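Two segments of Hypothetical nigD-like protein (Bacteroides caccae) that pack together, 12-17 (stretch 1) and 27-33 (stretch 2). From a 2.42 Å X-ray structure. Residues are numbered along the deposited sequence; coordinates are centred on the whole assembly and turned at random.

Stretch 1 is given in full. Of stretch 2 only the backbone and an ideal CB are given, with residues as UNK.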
# COMPACT_ATOMS: atom_id res chain seq x y z
N LEU A 12 -9.00 -10.56 -0.45
CA LEU A 12 -8.35 -9.67 -1.41
C LEU A 12 -6.85 -9.77 -1.35
O LEU A 12 -6.28 -9.86 -0.28
CB LEU A 12 -8.76 -8.22 -1.13
CG LEU A 12 -10.24 -7.85 -1.36
CD1 LEU A 12 -10.46 -6.41 -0.99
CD2 LEU A 12 -10.65 -8.06 -2.82
N GLU A 13 -6.21 -9.71 -2.49
CA GLU A 13 -4.75 -9.74 -2.62
C GLU A 13 -4.22 -8.46 -3.28
O GLU A 13 -4.91 -7.88 -4.10
CB GLU A 13 -4.33 -10.91 -3.51
CG GLU A 13 -4.17 -12.26 -2.84
CD GLU A 13 -3.68 -13.34 -3.79
OE1 GLU A 13 -2.61 -13.16 -4.45
OE2 GLU A 13 -4.42 -14.35 -3.93
N PHE A 14 -2.98 -8.07 -2.96
CA PHE A 14 -2.23 -6.97 -3.58
C PHE A 14 -1.70 -7.52 -4.87
O PHE A 14 -0.96 -8.51 -4.86
CB PHE A 14 -1.05 -6.50 -2.65
CG PHE A 14 -1.44 -5.71 -1.42
CD1 PHE A 14 -2.05 -6.33 -0.33
CD2 PHE A 14 -1.21 -4.33 -1.36
CE1 PHE A 14 -2.46 -5.57 0.78
CE2 PHE A 14 -1.59 -3.59 -0.23
CZ PHE A 14 -2.19 -4.22 0.84
N VAL A 15 -2.10 -6.92 -5.99
CA VAL A 15 -1.66 -7.35 -7.34
C VAL A 15 -1.43 -6.10 -8.19
O VAL A 15 -1.76 -4.96 -7.78
CB VAL A 15 -2.69 -8.32 -8.05
CG1 VAL A 15 -2.90 -9.63 -7.27
CG2 VAL A 15 -4.03 -7.63 -8.35
N THR A 16 -0.89 -6.34 -9.38
CA THR A 16 -0.74 -5.35 -10.44
C THR A 16 -1.61 -5.84 -11.61
O THR A 16 -1.64 -7.03 -11.90
CB THR A 16 0.72 -5.12 -10.81
OG1 THR A 16 1.43 -4.73 -9.64
CG2 THR A 16 0.89 -4.02 -11.85
N VAL A 17 -2.38 -4.95 -12.21
CA VAL A 17 -3.17 -5.31 -13.39
C VAL A 17 -2.72 -4.42 -14.54
O VAL A 17 -2.30 -3.29 -14.31
CB VAL A 17 -4.71 -5.26 -13.21
CG1 VAL A 17 -5.19 -6.32 -12.24
CG2 VAL A 17 -5.20 -3.87 -12.78
N UNK A 27 -3.94 -8.56 -18.11
CA UNK A 27 -2.89 -9.16 -17.30
C UNK A 27 -3.05 -8.85 -15.83
O UNK A 27 -3.41 -7.73 -15.47
CB UNK A 27 -1.52 -8.68 -17.78
N UNK A 28 -2.73 -9.84 -14.99
CA UNK A 28 -2.74 -9.76 -13.54
C UNK A 28 -1.39 -10.28 -13.09
O UNK A 28 -0.95 -11.32 -13.55
CB UNK A 28 -3.90 -10.55 -12.92
N UNK A 29 -0.69 -9.53 -12.25
CA UNK A 29 0.65 -9.94 -11.80
C UNK A 29 0.59 -10.07 -10.30
O UNK A 29 0.55 -9.06 -9.58
CB UNK A 29 1.73 -8.95 -12.23
N UNK A 30 0.51 -11.33 -9.81
CA UNK A 30 0.49 -11.55 -8.35
C UNK A 30 1.81 -11.11 -7.74
O UNK A 30 2.81 -11.02 -8.43
CB UNK A 30 0.22 -13.02 -8.02
N UNK A 31 1.82 -10.83 -6.44
CA UNK A 31 3.07 -10.43 -5.79
C UNK A 31 4.00 -11.65 -5.64
O UNK A 31 5.20 -11.54 -5.85
CB UNK A 31 2.79 -9.80 -4.43
N UNK A 32 3.39 -12.82 -5.37
CA UNK A 32 4.03 -14.12 -5.13
C UNK A 32 4.43 -14.91 -6.41
O UNK A 32 5.30 -15.77 -6.32
CB UNK A 32 3.08 -14.98 -4.29
N UNK A 33 3.82 -14.62 -7.56
CA UNK A 33 4.10 -15.36 -8.78
C UNK A 33 4.37 -14.56 -10.03
O UNK A 33 4.59 -13.35 -9.98
CB UNK A 33 2.92 -16.29 -9.06

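The strand at the start of stretch 2 runs antiparallel to strand 13-17, and its visible backbone already fixes the register. Position 27 has extended backbone angles, and its CB points sideways, with Val17 C 5.5 Å from that CB. Little on stretch 1 restricts the choice, and many strand-compatible side chains would serve. The residue is Thr27, whose main contact is through the backbone: its O lies 3.2 Å from Val17 CA, a CA-H...O contact.

Position 28 is a non-hydrogen-bonded partner of Val17, with CA atoms 4.5 Å apart. Its CB projects to the face of the sheet that carries Val15 and Val17, 4.5 Å from Val17 CG1 and 5.4 Å from Val15 CG2. The side-chain surface offered here is the methyl groups of these valines, with the Thr16 carbonyl beside the CB, so Val, Ile, Leu or Met would suit. The deposited Leu28 touches both valines with its CD1, 4.0 Å from Val15 CG2 and 4.3 Å from Val17 CG1.

Position 29 pairs with Thr16 through two backbone hydrogen bonds: its N donates to Thr16 O at 2.7 Å, and its O accepts from Thr16 N at 3.1 Å. The CB is 3.9 Å from Thr16 O and lies on the face of Thr16; Val, Ile or Thr would suit the extended backbone, and longer or polar side chains are not excluded. It is Ile29, whose CB lies 4.3 Å from Thr16 CB. A water joins Thr16 OG1 (3.0 Å) to Ile29 O (3.1 Å).

At position 30, phi of -65° and psi of 159° are compatible with proline, and the backbone N makes no hydrogen bond to stretch 1. The CB is 4.7 Å from Val15 CG1, which suits a compact apolar side chain, and 4.6 Å from Glu13 OE1, which would also accept a polar or basic one. The residue is Pro30, which makes a modest contact, its CA 4.0 Å from Val15 CG1.

Position 31 leaves extended geometry (phi -72°, psi -37°), with its CB 4.0 Å from Phe14 O. A donor such as Ser or Asn might be expected beside that carbonyl, yet the residue is Asp31. Its OD1 stands 3.5 Å from Phe14 O, two acceptors that do not bond. Each has other partners: the water at Thr16 OG1 donates to Asp31 OD1 (2.8 Å), another accepts from Asp31 N (3.1 Å) while donating to Phe14 O (2.8 Å) and Glu13 OE1 (2.6 Å), and both carboxylate oxygens are also bonded elsewhere in the structure.

Position 32 has no stretch 1 atom within 5.5 Å of its CB, so stretch 1 hardly restricts the choice; a side chain reaching back toward the Glu13 carboxylate could be polar or basic. It is Asn32, poorly ordered, its ND2 4.0 Å from Glu13 OE1. Position 33 is out of reach, with room for a CB, so almost any residue would do; it is Gly33.

Stretch 2 27-33: TLIPDNG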
# COMPACT_ATOMS: atom_id res chain seq x y z
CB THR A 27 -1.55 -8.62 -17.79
OG1 THR A 27 -1.43 -9.08 -19.13
CG2 THR A 27 -0.35 -9.09 -16.96
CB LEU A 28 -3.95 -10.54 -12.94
CG LEU A 28 -4.04 -10.50 -11.44
CD1 LEU A 28 -5.44 -10.37 -10.96
CD2 LEU A 28 -3.33 -11.65 -10.83
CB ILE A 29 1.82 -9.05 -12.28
CG1 ILE A 29 1.66 -8.66 -13.77
CG2 ILE A 29 3.15 -9.76 -12.02
CD1 ILE A 29 2.48 -7.60 -14.16
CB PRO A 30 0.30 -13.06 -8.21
CG PRO A 30 -0.04 -13.57 -9.57
CD PRO A 30 0.57 -12.62 -10.54
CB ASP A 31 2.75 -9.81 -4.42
CG ASP A 31 2.51 -8.31 -4.43
OD1 ASP A 31 2.38 -7.73 -5.54
OD2 ASP A 31 2.49 -7.71 -3.33
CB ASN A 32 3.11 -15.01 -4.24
CG ASN A 32 1.61 -15.03 -4.59
OD1 ASN A 32 1.19 -15.10 -5.75
ND2 ASN A 32 0.77 -15.03 -3.56
O HOH W 1 -0.74 -11.34 -4.83
O HOH W 2 2.52 -7.13 -8.25
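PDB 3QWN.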